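Local structure of acylphosphatase (Coxiella burnetii, 3TRG) at residues T12-K21 with A78-V89. The protein hydrolyses acyl phosphates to a carboxylate and inorganic phosphate, as a small single-domain enzyme of the acylphosphatase family. Sequence-based numbering, arbitrary orientation. Where two conformers were deposited one is given.
Sequences TCIHVTVSGK and AVSNVNWEEIVV. With EDO (1,2-ethanediol), chain C.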
ATOM      1  N   THR A  12       6.958  -1.819 -10.668  1.00  7.13           N
ATOM      2  CA  THR A  12       6.103  -0.695 -11.008  1.00  8.40           C
ATOM      3  C   THR A  12       5.565  -0.075  -9.726  1.00  7.96           C
ATOM      4  O   THR A  12       5.966  -0.460  -8.634  1.00  8.44           O
ATOM      5  CB  THR A  12       4.940  -1.124 -11.932  1.00  9.16           C
ATOM      6  OG1 THR A  12       4.295   0.038 -12.463  1.00  9.49           O
ATOM      7  CG2 THR A  12       3.935  -1.982 -11.165  1.00  9.52           C
ATOM      8  N   CYS A  13       4.665   0.889  -9.857  1.00  8.37           N
ATOM      9  CA  CYS A  13       4.070   1.531  -8.693  1.00  6.24           C
ATOM     10  C   CYS A  13       2.557   1.577  -8.840  1.00  6.71           C
ATOM     11  O   CYS A  13       2.035   1.670  -9.958  1.00  7.20           O
ATOM     12  CB  CYS A  13       4.586   2.964  -8.538  1.00  7.44           C
ATOM     13  SG  CYS A  13       6.336   3.136  -8.160  1.00  7.60           S
ATOM     14  N   ILE A  14       1.859   1.520  -7.709  1.00  6.37           N
ATOM     15  CA  ILE A  14       0.411   1.709  -7.693  1.00  5.69           C
ATOM     16  C   ILE A  14       0.024   2.749  -6.642  1.00  8.06           C
ATOM     17  O   ILE A  14       0.771   2.990  -5.688  1.00  8.13           O
ATOM     18  CB  ILE A  14      -0.356   0.390  -7.419  1.00  6.16           C
ATOM     19  CG1 ILE A  14      -0.059  -0.134  -6.010  1.00  9.22           C
ATOM     20  CG2 ILE A  14      -0.036  -0.659  -8.490  1.00  7.48           C
ATOM     21  CD1 ILE A  14      -1.001  -1.254  -5.568  1.00 10.35           C
ATOM     22  N   HIS A  15      -1.142   3.357  -6.832  1.00  6.36           N
ATOM     23  CA  HIS A  15      -1.738   4.255  -5.855  1.00  6.21           C
ATOM     24  C   HIS A  15      -3.050   3.622  -5.402  1.00  8.08           C
ATOM     25  O   HIS A  15      -3.790   3.076  -6.220  1.00  8.98           O
ATOM     26  CB  HIS A  15      -1.988   5.623  -6.492  1.00  8.88           C
ATOM     27  CG  HIS A  15      -2.681   6.596  -5.591  1.00  8.95           C
ATOM     28  ND1 HIS A  15      -4.026   6.879  -5.700  1.00 12.34           N
ATOM     29  CD2 HIS A  15      -2.218   7.356  -4.571  1.00  7.84           C
ATOM     30  CE1 HIS A  15      -4.360   7.774  -4.786  1.00 13.49           C
ATOM     31  NE2 HIS A  15      -3.280   8.080  -4.087  1.00  9.91           N
ATOM     32  N   VAL A  16      -3.326   3.684  -4.102  1.00  7.41           N
ATOM     33  CA  VAL A  16      -4.483   2.995  -3.535  1.00  7.23           C
ATOM     34  C   VAL A  16      -5.223   3.876  -2.545  1.00  7.65           C
ATOM     35  O   VAL A  16      -4.605   4.631  -1.793  1.00  8.84           O
ATOM     36  CB  VAL A  16      -4.056   1.733  -2.767  1.00  7.13           C
ATOM     37  CG1 VAL A  16      -5.263   0.820  -2.510  1.00  7.53           C
ATOM     38  CG2 VAL A  16      -2.953   0.986  -3.519  1.00  7.74           C
ATOM     39  N   THR A  17      -6.550   3.773  -2.555  1.00  7.25           N
ATOM     40  CA  THR A  17      -7.360   4.243  -1.435  1.00  6.76           C
ATOM     41  C   THR A  17      -8.147   3.072  -0.859  1.00  8.79           C
ATOM     42  O   THR A  17      -8.643   2.214  -1.595  1.00 11.57           O
ATOM     43  CB  THR A  17      -8.311   5.394  -1.808  1.00  9.95           C
ATOM     44  OG1 THR A  17      -9.109   5.015  -2.933  1.00 13.64           O
ATOM     45  CG2 THR A  17      -7.521   6.654  -2.145  1.00 11.60           C
ATOM     46  N   VAL A  18      -8.237   3.037   0.466  1.00  7.25           N
ATOM     47  CA  VAL A  18      -8.906   1.956   1.173  1.00  8.21           C
ATOM     48  C   VAL A  18      -9.974   2.562   2.067  1.00  8.09           C
ATOM     49  O   VAL A  18      -9.679   3.400   2.914  1.00  8.01           O
ATOM     50  CB  VAL A  18      -7.914   1.150   2.030  1.00  7.61           C
ATOM     51  CG1 VAL A  18      -8.633   0.004   2.750  1.00  8.84           C
ATOM     52  CG2 VAL A  18      -6.779   0.605   1.163  1.00 10.50           C
ATOM     53  N   SER A  19     -11.219   2.137   1.870  0.53  8.71           N
ATOM     54  CA  SER A  19     -12.332   2.684   2.634  0.53  9.49           C
ATOM     55  C   SER A  19     -12.882   1.678   3.634  0.53  9.53           C
ATOM     56  O   SER A  19     -12.687   0.470   3.489  0.53 10.50           O
ATOM     57  CB  SER A  19     -13.452   3.141   1.697  0.53 10.63           C
ATOM     58  OG  SER A  19     -14.050   2.036   1.038  0.53 11.67           O
ATOM     59  N   GLY A  20     -13.580   2.192   4.642  1.00 11.51           N
ATOM     60  CA  GLY A  20     -14.216   1.355   5.643  1.00 10.88           C
ATOM     61  C   GLY A  20     -13.896   1.816   7.049  1.00 12.72           C
ATOM     62  O   GLY A  20     -13.630   2.995   7.289  1.00 14.95           O
ATOM     63  N   LYS A  21     -13.940   0.876   7.985  1.00 12.72           N
ATOM     64  CA  LYS A  21     -13.472   1.117   9.337  1.00 15.18           C
ATOM     65  C   LYS A  21     -11.958   0.978   9.307  1.00 12.91           C
ATOM     66  O   LYS A  21     -11.422  -0.130   9.386  1.00 14.39           O
ATOM     67  CB  LYS A  21     -14.097   0.102  10.298  1.00 21.25           C
ATOM     68  CG  LYS A  21     -13.323  -0.120  11.592  1.00 27.92           C
ATOM     69  CD  LYS A  21     -13.248   1.137  12.439  1.00 33.28           C
ATOM     70  CE  LYS A  21     -12.507   0.864  13.741  1.00 35.59           C
ATOM     71  NZ  LYS A  21     -12.422   2.078  14.599  1.00 37.02           N
ATOM     72  N   ALA A  78     -12.187  -3.072   9.263  1.00 12.72           N
ATOM     73  CA  ALA A  78     -13.315  -3.568   8.484  1.00 14.97           C
ATOM     74  C   ALA A  78     -13.364  -2.839   7.150  1.00 12.22           C
ATOM     75  O   ALA A  78     -14.062  -1.834   7.001  1.00 11.56           O
ATOM     76  CB  ALA A  78     -14.615  -3.390   9.244  1.00 17.52           C
ATOM     77  N   VAL A  79     -12.606  -3.356   6.186  1.00 10.06           N
ATOM     78  CA  VAL A  79     -12.433  -2.711   4.891  1.00 10.17           C
ATOM     79  C   VAL A  79     -13.634  -2.945   3.982  1.00 12.00           C
ATOM     80  O   VAL A  79     -14.074  -4.081   3.804  1.00 13.75           O
ATOM     81  CB  VAL A  79     -11.147  -3.210   4.191  1.00  7.98           C
ATOM     82  CG1 VAL A  79     -11.059  -2.685   2.766  1.00  8.76           C
ATOM     83  CG2 VAL A  79      -9.915  -2.806   5.001  1.00 10.36           C
ATOM     84  N   SER A  80     -14.162  -1.864   3.415  1.00 11.36           N
ATOM     85  CA  SER A  80     -15.331  -1.941   2.544  1.00 11.54           C
ATOM     86  C   SER A  80     -14.969  -1.865   1.061  1.00 10.85           C
ATOM     87  O   SER A  80     -15.727  -2.323   0.202  1.00 11.78           O
ATOM     88  CB  SER A  80     -16.326  -0.831   2.891  1.00 15.88           C
ATOM     89  OG  SER A  80     -15.747   0.448   2.671  1.00 16.76           O
ATOM     90  N   ASN A  81     -13.820  -1.273   0.753  1.00  9.65           N
ATOM     91  CA  ASN A  81     -13.375  -1.191  -0.629  1.00 11.19           C
ATOM     92  C   ASN A  81     -11.884  -0.927  -0.733  1.00 11.98           C
ATOM     93  O   ASN A  81     -11.299  -0.265   0.125  1.00 11.60           O
ATOM     94  CB  ASN A  81     -14.133  -0.100  -1.389  1.00 12.63           C
ATOM     95  CG  ASN A  81     -13.887  -0.159  -2.884  1.00 16.78           C
ATOM     96  OD1 ASN A  81     -13.977  -1.222  -3.501  1.00 17.79           O
ATOM     97  ND2 ASN A  81     -13.562   0.986  -3.475  1.00 20.24           N
ATOM     98  N   VAL A  82     -11.281  -1.463  -1.789  1.00 11.32           N
ATOM     99  CA  VAL A  82      -9.898  -1.177  -2.129  1.00  9.85           C
ATOM    100  C   VAL A  82      -9.882  -0.741  -3.586  1.00 13.14           C
ATOM    101  O   VAL A  82     -10.306  -1.487  -4.474  1.00 13.31           O
ATOM    102  CB  VAL A  82      -8.999  -2.409  -1.959  1.00  8.99           C
ATOM    103  CG1 VAL A  82      -7.568  -2.086  -2.374  1.00  8.62           C
ATOM    104  CG2 VAL A  82      -9.051  -2.909  -0.523  1.00  8.83           C
ATOM    105  N   ASN A  83      -9.416   0.476  -3.824  1.00 10.08           N
ATOM    106  CA  ASN A  83      -9.418   1.045  -5.161  1.00 11.01           C
ATOM    107  C   ASN A  83      -7.985   1.375  -5.526  1.00 10.51           C
ATOM    108  O   ASN A  83      -7.369   2.223  -4.893  1.00  9.98           O
ATOM    109  CB  ASN A  83     -10.281   2.306  -5.175  1.00 12.58           C
ATOM    110  CG  ASN A  83     -10.374   2.935  -6.541  1.00 20.25           C
ATOM    111  OD1 ASN A  83     -10.160   2.279  -7.557  1.00 24.33           O
ATOM    112  ND2 ASN A  83     -10.700   4.222  -6.574  1.00 25.84           N
ATOM    113  N   TRP A  84      -7.443   0.693  -6.525  1.00 10.08           N
ATOM    114  CA  TRP A  84      -6.055   0.928  -6.898  1.00  8.95           C
ATOM    115  C   TRP A  84      -5.874   1.162  -8.388  1.00  9.54           C
ATOM    116  O   TRP A  84      -6.686   0.732  -9.207  1.00 10.10           O
ATOM    117  CB  TRP A  84      -5.143  -0.208  -6.409  1.00  9.43           C
ATOM    118  CG  TRP A  84      -5.337  -1.553  -7.076  1.00 11.74           C
ATOM    119  CD1 TRP A  84      -6.153  -2.566  -6.663  1.00 11.90           C
ATOM    120  CD2 TRP A  84      -4.656  -2.038  -8.240  1.00 11.73           C
ATOM    121  NE1 TRP A  84      -6.042  -3.646  -7.515  1.00 12.62           N
ATOM    122  CE2 TRP A  84      -5.127  -3.346  -8.490  1.00 12.80           C
ATOM    123  CE3 TRP A  84      -3.704  -1.487  -9.105  1.00 11.21           C
ATOM    124  CZ2 TRP A  84      -4.675  -4.112  -9.564  1.00 12.44           C
ATOM    125  CZ3 TRP A  84      -3.256  -2.247 -10.171  1.00 11.69           C
ATOM    126  CH2 TRP A  84      -3.743  -3.547 -10.393  1.00 11.16           C
ATOM    127  N   GLU A  85      -4.814   1.879  -8.736  1.00  8.66           N
ATOM    128  CA  GLU A  85      -4.417   1.952 -10.129  1.00  8.13           C
ATOM    129  C   GLU A  85      -2.906   2.016 -10.228  1.00  7.63           C
ATOM    130  O   GLU A  85      -2.231   2.517  -9.327  1.00  7.53           O
ATOM    131  CB  GLU A  85      -5.055   3.155 -10.832  1.00 12.54           C
ATOM    132  CG  GLU A  85      -4.424   4.495 -10.509  1.00 13.12           C
ATOM    133  CD  GLU A  85      -5.223   5.661 -11.057  1.00 17.01           C
ATOM    134  OE1 GLU A  85      -4.980   6.070 -12.210  1.00 14.09           O
ATOM    135  OE2 GLU A  85      -6.105   6.159 -10.330  1.00 15.59           O
ATOM    136  N   GLU A  86      -2.374   1.486 -11.317  1.00  8.20           N
ATOM    137  CA  GLU A  86      -0.958   1.618 -11.588  1.00  8.81           C
ATOM    138  C   GLU A  86      -0.677   3.073 -11.956  1.00  7.01           C
ATOM    139  O   GLU A  86      -1.510   3.733 -12.590  1.00  9.18           O
ATOM    140  CB  GLU A  86      -0.561   0.690 -12.733  1.00  7.91           C
ATOM    141  CG  GLU A  86       0.921   0.631 -12.980  1.00  8.67           C
ATOM    142  CD  GLU A  86       1.277  -0.324 -14.099  1.00  9.66           C
ATOM    143  OE1 GLU A  86       0.358  -0.768 -14.825  1.00 10.33           O
ATOM    144  OE2 GLU A  86       2.479  -0.624 -14.257  1.00 10.99           O
ATOM    145  N   ILE A  87       0.485   3.574 -11.549  1.00  7.19           N
ATOM    146  CA  ILE A  87       0.838   4.969 -11.786  1.00  6.56           C
ATOM    147  C   ILE A  87       2.216   5.124 -12.436  1.00  7.21           C
ATOM    148  O   ILE A  87       2.997   4.169 -12.524  1.00  8.32           O
ATOM    149  CB  ILE A  87       0.803   5.797 -10.472  1.00  7.57           C
ATOM    150  CG1 ILE A  87       1.771   5.217  -9.434  1.00  7.11           C
ATOM    151  CG2 ILE A  87      -0.626   5.867  -9.905  1.00  8.02           C
ATOM    152  CD1 ILE A  87       1.902   6.080  -8.176  1.00 10.48           C
ATOM    153  N   VAL A  88       2.502   6.341 -12.890  1.00  7.55           N
ATOM    154  CA  VAL A  88       3.847   6.712 -13.302  1.00  6.62           C
ATOM    155  C   VAL A  88       4.806   6.395 -12.157  1.00  7.27           C
ATOM    156  O   VAL A  88       4.559   6.775 -11.007  1.00  9.26           O
ATOM    157  CB  VAL A  88       3.911   8.217 -13.621  1.00  6.72           C
ATOM    158  CG1 VAL A  88       5.358   8.659 -13.903  1.00  6.98           C
ATOM    159  CG2 VAL A  88       2.982   8.546 -14.792  1.00  7.11           C
ATOM    160  N   VAL A  89       5.897   5.703 -12.466  1.00  7.45           N
ATOM    161  CA  VAL A  89       6.818   5.250 -11.431  1.00  7.17           C
ATOM    162  C   VAL A  89       7.441   6.409 -10.648  1.00  8.51           C
ATOM    163  O   VAL A  89       7.821   7.432 -11.224  1.00 10.58           O
ATOM    164  CB  VAL A  89       7.901   4.317 -12.014  1.00 10.37           C
ATOM    165  CG1 VAL A  89       9.091   4.197 -11.069  1.00 15.60           C
ATOM    166  CG2 VAL A  89       7.293   2.944 -12.305  1.00 13.61           C
TER
HETATM  167  C1  EDO C  97      -6.665   4.855  -7.349  1.00 24.86           C
HETATM  168  O1  EDO C  97      -5.729   5.916  -7.583  1.00 19.18           O
HETATM  169  C2  EDO C  97      -7.115   4.897  -5.896  1.00 30.06           C
HETATM  170  O2  EDO C  97      -7.863   6.090  -5.649  1.00 29.85           O
HETATM  171  O   HOH W   1     -11.697   2.932  -1.651  0.88 16.30           O
HETATM  172  O   HOH W   2     -10.760   6.533  -4.409  0.39 17.32           O
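His15 and Glu85 exchange both of their backbone hydrogen bonds, and this pair sits amid an antiparallel ladder joining strand 78-87, at one edge of the acylphosphatase alpha/beta sandwich, to strand 11-19. His15 N reaches Glu85 O at 2.8 Å, Glu85 N returns to His15 O, and Asn83 N bonds Thr17 O at 2.9 Å. At Ser19 a classic beta bulge breaks the register: Ser80 and Asn81 both face it, and Ser19 O takes a good bond from Ser80 N and a weak one from Asn81 N. Beyond it, Lys21 and Ala78 pair again.

Val16, Val18, Val82 and Trp84 share the face packed by helices 27-37 and 60-69. Val16 CG1 packs on Val82 CG1 and its CG2 on Trp84 CB, while Val18 CG1 meets Val79 CG1 at 3.6 Å, with Phe27 of helix 27-37 against both valines. Ile14 CG2 lies obliquely against Trp84 CE3 at 3.8 Å, and both side chains touch helix 60-69, Ile14 at Ile63 and Trp84 at Met64. On the other face, Ile87 spreads over its neighbours, CG1 on Cys13 CB and CG2 on His15 CB; Cys13 SG, disulfide-bonded to Cys57, also lies near Val89.

His15 and Glu85 stand on the same face as Ile87. An ethanediol, probably from the crystallisation liquor, bridges His15 ND1 and Glu85 OE2 through its O1, which lies in the imidazole plane; His15 NE2 is hydrogen-bonded to Glu53. Ser19 OG and Ser80 OG are 2.8 Å apart, a hydrogen bond across the bulge. At the far end Glu86, extended with CG anti to N (chi1 -173°), brings OE2 to Thr12 OG1 at 2.6 Å, accepting a hydrogen bond from the hydroxyl through its anti lone pair.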